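Long-range contacts in alpha-L-arabinofuranosidase B (Aspergillus kawachii, PDB 6SXT), which hydrolyses terminal non-reducing alpha-L-arabinofuranosyl residues from arabinoxylan, arabinan and arabinogalactan, helping to break down plant hemicellulose: residues A[137-142]-A[268-273]; A[165-170]-A[177-182]. All blocks are in the same frame, centred on the assembly; numbering follows the deposited sequence.

Contact 1 (A[137-142]-A[268-273]); sequences GTATGD and MSKEGA
Gly141 O is gripped twice by Lys270. The backbone N of Lys270 reaches Gly141 O at 3.0 Å, and its side-chain NZ reaches the same Gly141 O at 2.9 Å. The ammonium comes from above the carbonyl plane, 37° out of it, whereas the amide lies closer to that plane. The lysine chain curls back over the oxygen: CB, CG and CE all pack beside it. The bend at chi3 (-58°) turns CE back, and CE also rests against Ala139 CB at 3.9 Å. NZ has a further acceptor in Glu143 O, which helps to fix the end of the chain. Gly141 N returns a bond to Lys270 O at 2.7 Å, nearly straight at 162°. The two residues thus form a single antiparallel bridge of the hydrogen-bonded kind.

One more bond holds each end of the pairing. Thr138 OG1 donates to Gly272 O at 2.7 Å, in the carbonyl plane and on a lone pair. At the other end Met268 N meets Asp142 OD1 at 2.9 Å, from above the carboxylate plane. The Asp142 and Met268 side chains cross at about a right angle.

Gly272 lies against Thr138 and Thr140. Thr138 OG1 is 3.3 Å from Gly272 CA, and Thr140 CG2 touches Gly272 N. Thr140 CG2 also lies against Glu271 O at 3.6 Å. The carboxylate of Glu271 turns to other partners, Thr174 OG1 and Thr169 N among them.

This is a loop-to-loop antiparallel pairing with one beta bridge. It joins the connection between strands 130-132 and 145-152 to the loop leading into strand 273-276, within the catalytic domain's concanavalin-clan beta-sandwich.

Contact 2 (A[165-170]-A[177-182]); sequences GNAETS and GHMEAI. With LXE ([(1~{S},2~{S},3~{S},4~{S})-2-(hydroxymethyl)-3,4-bis(oxidanyl)cyclopentyl]azanium), chain G; EDO (1,2-ethanediol), chain N.
Asn166 and Glu180 satisfy each other's backbone in an antiparallel hydrogen-bonded pair. Asn166 N donates to Glu180 O at 2.9 Å, and Glu180 N to Asn166 O at 2.9 Å. Both donors stand above the carbonyl plane they meet. Asn166 O also takes a CA-H contact from Met179.

The Asn166 amide is fully engaged beyond this pair. ND2 bonds to Ala139 O and Glu145 OE1, while OD1 accepts from Gly272 N. OD1 also accepts from a water at 2.7 Å, and that water donates weakly to His178 O. His178 ND1 is taken by Glu271 OE2. Glu180 OE2 makes a salt bridge with Arg259.

Gly165 sits against Ala181, with its CA 3.8 Å from Ala181 CB.

Glu168 and Met179 cross at about a right angle. The Glu168 chain is bent at chi2 (100°), which sets CD against His178 O. Glu168 OE1 touches Met179 CG at 3.3 Å. Met179 CG also packs on Ala167 CB. Beyond CG, Met179 SD comes within 3.1 Å of O2' of the bound aminocyclopentitol inhibitor.

The short antiparallel pairing therefore forms part of the wall of the arabinofuranosidase active site: Met179 lines the ligand pocket, and Glu168 lies next to the nucleophile Glu205.

How the contacts relate
The centres of contacts 1 and 2 lie about 7 Å apart, on the same side of the chain's centre, both within the catalytic domain. Along the chain the order is 137-142, 165-170, 177-182, 268-273, which nests contact 2 inside the loop closed by contact 1. Segments 165-170 and 268-273 meet the same small sheet, where strand 166-167 pairs with strand 273-276. Segment 177-182 enters another sheet through strand 180-185. Ser269 N is 2.8 Å from Gly177 O, a probable hydrogen bond, and Met268 CE packs on Met179 O. The outer loop pairing of contact 1 thus backs the inner pairing, which reaches the inhibitor.

Contact 1 (A[137-142]-A[268-273])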
loop_
_atom_site.group_PDB
_atom_site.type_symbol
_atom_site.label_atom_id
_atom_site.label_comp_id
_atom_site.label_asym_id
_atom_site.label_seq_id
_atom_site.Cartn_x
_atom_site.Cartn_y
_atom_site.Cartn_z
ATOM N N GLY A 137 -25.801 -3.748 4.514
ATOM C CA GLY A 137 -25.915 -4.768 3.478
ATOM C C GLY A 137 -24.899 -5.887 3.578
ATOM O O GLY A 137 -25.058 -6.875 2.862
ATOM N N THR A 138 -23.837 -5.719 4.340
ATOM C CA THR A 138 -22.786 -6.739 4.496
ATOM C C THR A 138 -23.368 -7.890 5.298
ATOM O O THR A 138 -24.277 -7.698 6.173
ATOM C CB THR A 138 -21.543 -6.166 5.165
ATOM O OG1 THR A 138 -22.027 -5.373 6.253
ATOM C CG2 THR A 138 -20.710 -5.319 4.224
ATOM N N ALA A 139 -22.814 -9.068 5.055
ATOM C CA ALA A 139 -23.255 -10.279 5.780
ATOM C C ALA A 139 -22.908 -10.174 7.266
ATOM O O ALA A 139 -21.804 -9.718 7.678
ATOM C CB ALA A 139 -22.642 -11.496 5.131
ATOM N N THR A 140 -23.833 -10.678 8.098
ATOM C CA THR A 140 -23.604 -10.783 9.547
ATOM C C THR A 140 -23.930 -12.203 10.000
ATOM O O THR A 140 -24.544 -12.965 9.215
ATOM C CB THR A 140 -24.392 -9.720 10.334
ATOM O OG1 THR A 140 -25.770 -9.971 10.087
ATOM C CG2 THR A 140 -23.967 -8.314 9.952
ATOM N N GLY A 141 -23.463 -12.554 11.189
ATOM C CA GLY A 141 -23.727 -13.894 11.725
ATOM C C GLY A 141 -23.174 -14.953 10.782
ATOM O O GLY A 141 -21.980 -14.849 10.430
ATOM N N ASP A 142 -23.977 -15.939 10.424
ATOM C CA ASP A 142 -23.516 -17.067 9.574
ATOM C C ASP A 142 -23.945 -16.840 8.133
ATOM O O ASP A 142 -23.969 -17.782 7.345
ATOM C CB ASP A 142 -24.060 -18.392 10.162
ATOM C CG ASP A 142 -23.210 -19.598 9.782
ATOM O OD1 ASP A 142 -21.939 -19.452 9.754
ATOM O OD2 ASP A 142 -23.836 -20.661 9.576
ATOM N N MET A 268 -20.432 -18.989 12.188
ATOM C CA MET A 268 -19.682 -17.720 12.311
ATOM C C MET A 268 -20.558 -16.668 12.995
ATOM O O MET A 268 -21.818 -16.853 13.001
ATOM C CB MET A 268 -19.261 -17.203 10.910
ATOM C CG MET A 268 -18.268 -18.125 10.211
ATOM S SD MET A 268 -16.650 -18.172 10.832
ATOM C CE MET A 268 -16.058 -16.556 10.258
ATOM N N SER A 269 -19.903 -15.601 13.446
ATOM C CA SER A 269 -20.497 -14.445 14.158
ATOM C C SER A 269 -20.081 -13.134 13.467
ATOM O O SER A 269 -19.532 -12.258 14.129
ATOM C CB SER A 269 -20.055 -14.455 15.578
ATOM O OG SER A 269 -20.491 -15.659 16.172
ATOM N N LYS A 270 -20.263 -13.054 12.151
ATOM C CA LYS A 270 -19.731 -11.855 11.456
ATOM C C LYS A 270 -20.510 -10.617 11.892
ATOM O O LYS A 270 -21.753 -10.728 12.166
ATOM C CB LYS A 270 -19.817 -12.062 9.962
ATOM C CG LYS A 270 -18.958 -13.241 9.524
ATOM C CD LYS A 270 -18.932 -13.365 8.048
ATOM C CE LYS A 270 -20.260 -13.532 7.423
ATOM N NZ LYS A 270 -20.793 -14.896 7.754
ATOM N N GLU A 271 -19.830 -9.478 11.909
ATOM C CA GLU A 271 -20.436 -8.227 12.420
ATOM C C GLU A 271 -20.740 -7.236 11.289
ATOM O O GLU A 271 -21.460 -6.265 11.553
ATOM C CB GLU A 271 -19.521 -7.656 13.481
ATOM C CG GLU A 271 -19.300 -8.636 14.642
ATOM C CD GLU A 271 -18.686 -8.019 15.879
ATOM O OE1 GLU A 271 -18.466 -6.792 15.900
ATOM O OE2 GLU A 271 -18.320 -8.803 16.805
ATOM N N GLY A 272 -20.169 -7.428 10.081
ATOM C CA GLY A 272 -20.526 -6.598 8.928
ATOM C C GLY A 272 -19.688 -5.338 8.736
ATOM O O GLY A 272 -19.918 -4.660 7.755
ATOM N N ALA A 273 -18.706 -5.044 9.562
ATOM C CA ALA A 273 -17.811 -3.897 9.331
ATOM C C ALA A 273 -16.885 -4.264 8.159
ATOM O O ALA A 273 -16.706 -5.471 7.908
ATOM C CB ALA A 273 -17.008 -3.574 10.562
#

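Contact 2 (A[165-170]-A[177-182])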
loop_
_atom_site.group_PDB
_atom_site.type_symbol
_atom_site.label_atom_id
_atom_site.label_comp_id
_atom_site.label_asym_id
_atom_site.label_seq_id
_atom_site.Cartn_x
_atom_site.Cartn_y
_atom_site.Cartn_z
ATOM N N GLY A 165 -11.942 -7.128 4.138
ATOM C CA GLY A 165 -13.215 -7.829 4.281
ATOM C C GLY A 165 -13.935 -7.561 5.582
ATOM O O GLY A 165 -13.876 -6.460 6.115
ATOM N N ASN A 166 -14.649 -8.573 6.069
ATOM C CA ASN A 166 -15.697 -8.436 7.101
ATOM C C ASN A 166 -15.048 -8.468 8.486
ATOM O O ASN A 166 -14.223 -9.376 8.756
ATOM C CB ASN A 166 -16.692 -9.582 6.944
ATOM C CG ASN A 166 -18.060 -9.342 7.550
ATOM O OD1 ASN A 166 -18.134 -8.912 8.712
ATOM N ND2 ASN A 166 -19.117 -9.563 6.789
ATOM N N ALA A 167 -15.392 -7.505 9.339
ATOM C CA ALA A 167 -14.764 -7.400 10.652
ATOM C C ALA A 167 -15.721 -6.864 11.717
ATOM O O ALA A 167 -16.889 -6.700 11.449
ATOM C CB ALA A 167 -13.503 -6.621 10.566
ATOM N N GLU A 168 -15.138 -6.588 12.879
ATOM C CA GLU A 168 -15.900 -6.202 14.075
ATOM C C GLU A 168 -16.251 -4.723 14.029
ATOM O O GLU A 168 -15.406 -3.888 13.667
ATOM C CB GLU A 168 -15.053 -6.454 15.300
ATOM C CG GLU A 168 -14.773 -7.911 15.538
ATOM C CD GLU A 168 -13.413 -8.371 15.068
ATOM O OE1 GLU A 168 -12.869 -7.717 14.148
ATOM O OE2 GLU A 168 -12.889 -9.354 15.676
ATOM N N THR A 169 -17.462 -4.357 14.445
ATOM C CA THR A 169 -17.878 -2.948 14.426
ATOM C C THR A 169 -17.221 -2.142 15.533
ATOM O O THR A 169 -17.232 -0.925 15.427
ATOM C CB THR A 169 -19.393 -2.807 14.502
ATOM O OG1 THR A 169 -19.843 -3.508 15.667
ATOM C CG2 THR A 169 -20.082 -3.378 13.296
ATOM N N SER A 170 -16.691 -2.780 16.570
ATOM C CA SER A 170 -16.035 -2.081 17.694
ATOM C C SER A 170 -14.559 -1.777 17.451
ATOM O O SER A 170 -13.916 -1.186 18.338
ATOM C CB SER A 170 -16.207 -2.897 18.948
ATOM O OG SER A 170 -15.588 -4.161 18.805
ATOM N N GLY A 177 -14.518 -16.243 14.882
ATOM C CA GLY A 177 -15.711 -16.178 14.051
ATOM C C GLY A 177 -16.286 -14.790 13.842
ATOM O O GLY A 177 -17.299 -14.703 13.141
ATOM N N HIS A 178 -15.687 -13.772 14.442
ATOM C CA HIS A 178 -16.166 -12.378 14.350
ATOM C C HIS A 178 -15.426 -11.620 13.236
ATOM O O HIS A 178 -15.475 -10.388 13.194
ATOM C CB HIS A 178 -16.040 -11.656 15.698
ATOM C CG HIS A 178 -17.043 -12.199 16.687
ATOM N ND1 HIS A 178 -18.159 -11.470 17.071
ATOM C CD2 HIS A 178 -17.116 -13.385 17.349
ATOM C CE1 HIS A 178 -18.888 -12.187 17.932
ATOM N NE2 HIS A 178 -18.253 -13.335 18.165
ATOM N N MET A 179 -14.822 -12.366 12.331
ATOM C CA MET A 179 -14.165 -11.787 11.133
ATOM C C MET A 179 -14.279 -12.799 10.009
ATOM O O MET A 179 -14.316 -14.025 10.227
ATOM C CB MET A 179 -12.676 -11.534 11.374
ATOM C CG MET A 179 -12.429 -10.226 12.063
ATOM S SD MET A 179 -10.696 -9.967 12.422
ATOM C CE MET A 179 -10.168 -9.659 10.733
ATOM N N GLU A 180 -14.292 -12.293 8.788
ATOM C CA GLU A 180 -14.023 -13.123 7.599
ATOM C C GLU A 180 -13.449 -12.195 6.523
ATOM O O GLU A 180 -14.238 -11.430 5.884
ATOM C CB GLU A 180 -15.306 -13.743 7.119
ATOM C CG GLU A 180 -15.109 -14.731 5.971
ATOM C CD GLU A 180 -16.384 -15.472 5.645
ATOM O OE1 GLU A 180 -17.345 -14.866 5.151
ATOM O OE2 GLU A 180 -16.402 -16.719 5.932
ATOM N N ALA A 181 -12.140 -12.224 6.399
ATOM C CA ALA A 181 -11.437 -11.287 5.511
ATOM C C ALA A 181 -10.273 -11.985 4.821
ATOM O O ALA A 181 -9.641 -12.907 5.338
ATOM C CB ALA A 181 -10.981 -10.105 6.322
ATOM N N ILE A 182 -10.025 -11.540 3.593
ATOM C CA ILE A 182 -8.780 -11.845 2.860
ATOM C C ILE A 182 -7.586 -11.363 3.653
ATOM O O ILE A 182 -7.574 -10.202 4.065
ATOM C CB ILE A 182 -8.812 -11.215 1.466
ATOM C CG1 ILE A 182 -9.954 -11.754 0.626
ATOM C CG2 ILE A 182 -7.456 -11.390 0.794
ATOM C CD1 ILE A 182 -10.252 -10.872 -0.593
HETATM C "C1'" LXE G . -7.784 -10.566 15.920
HETATM C "C2'" LXE G . -7.623 -9.538 14.798
HETATM O "O2'" LXE G . -8.792 -8.838 14.571
HETATM C "C3'" LXE G . -7.234 -10.413 13.687
HETATM O "O3'" LXE G . -6.800 -9.571 12.539
HETATM C "C4'" LXE G . -6.053 -11.143 14.291
HETATM C "C5'" LXE G . -5.771 -12.474 13.620
HETATM O "O5'" LXE G . -6.883 -13.338 13.539
HETATM C "C6'" LXE G . -6.471 -11.298 15.808
HETATM N "N1'" LXE G . -5.385 -10.643 16.593
HETATM C C1 EDO N . -23.072 -6.794 15.765
HETATM O O1 EDO N . -22.038 -5.955 16.197
HETATM C C2 EDO N . -23.409 -6.604 14.326
HETATM O O2 EDO N . -24.475 -7.470 13.903
HETATM O O HOH W 1 -17.171 -9.914 11.048
#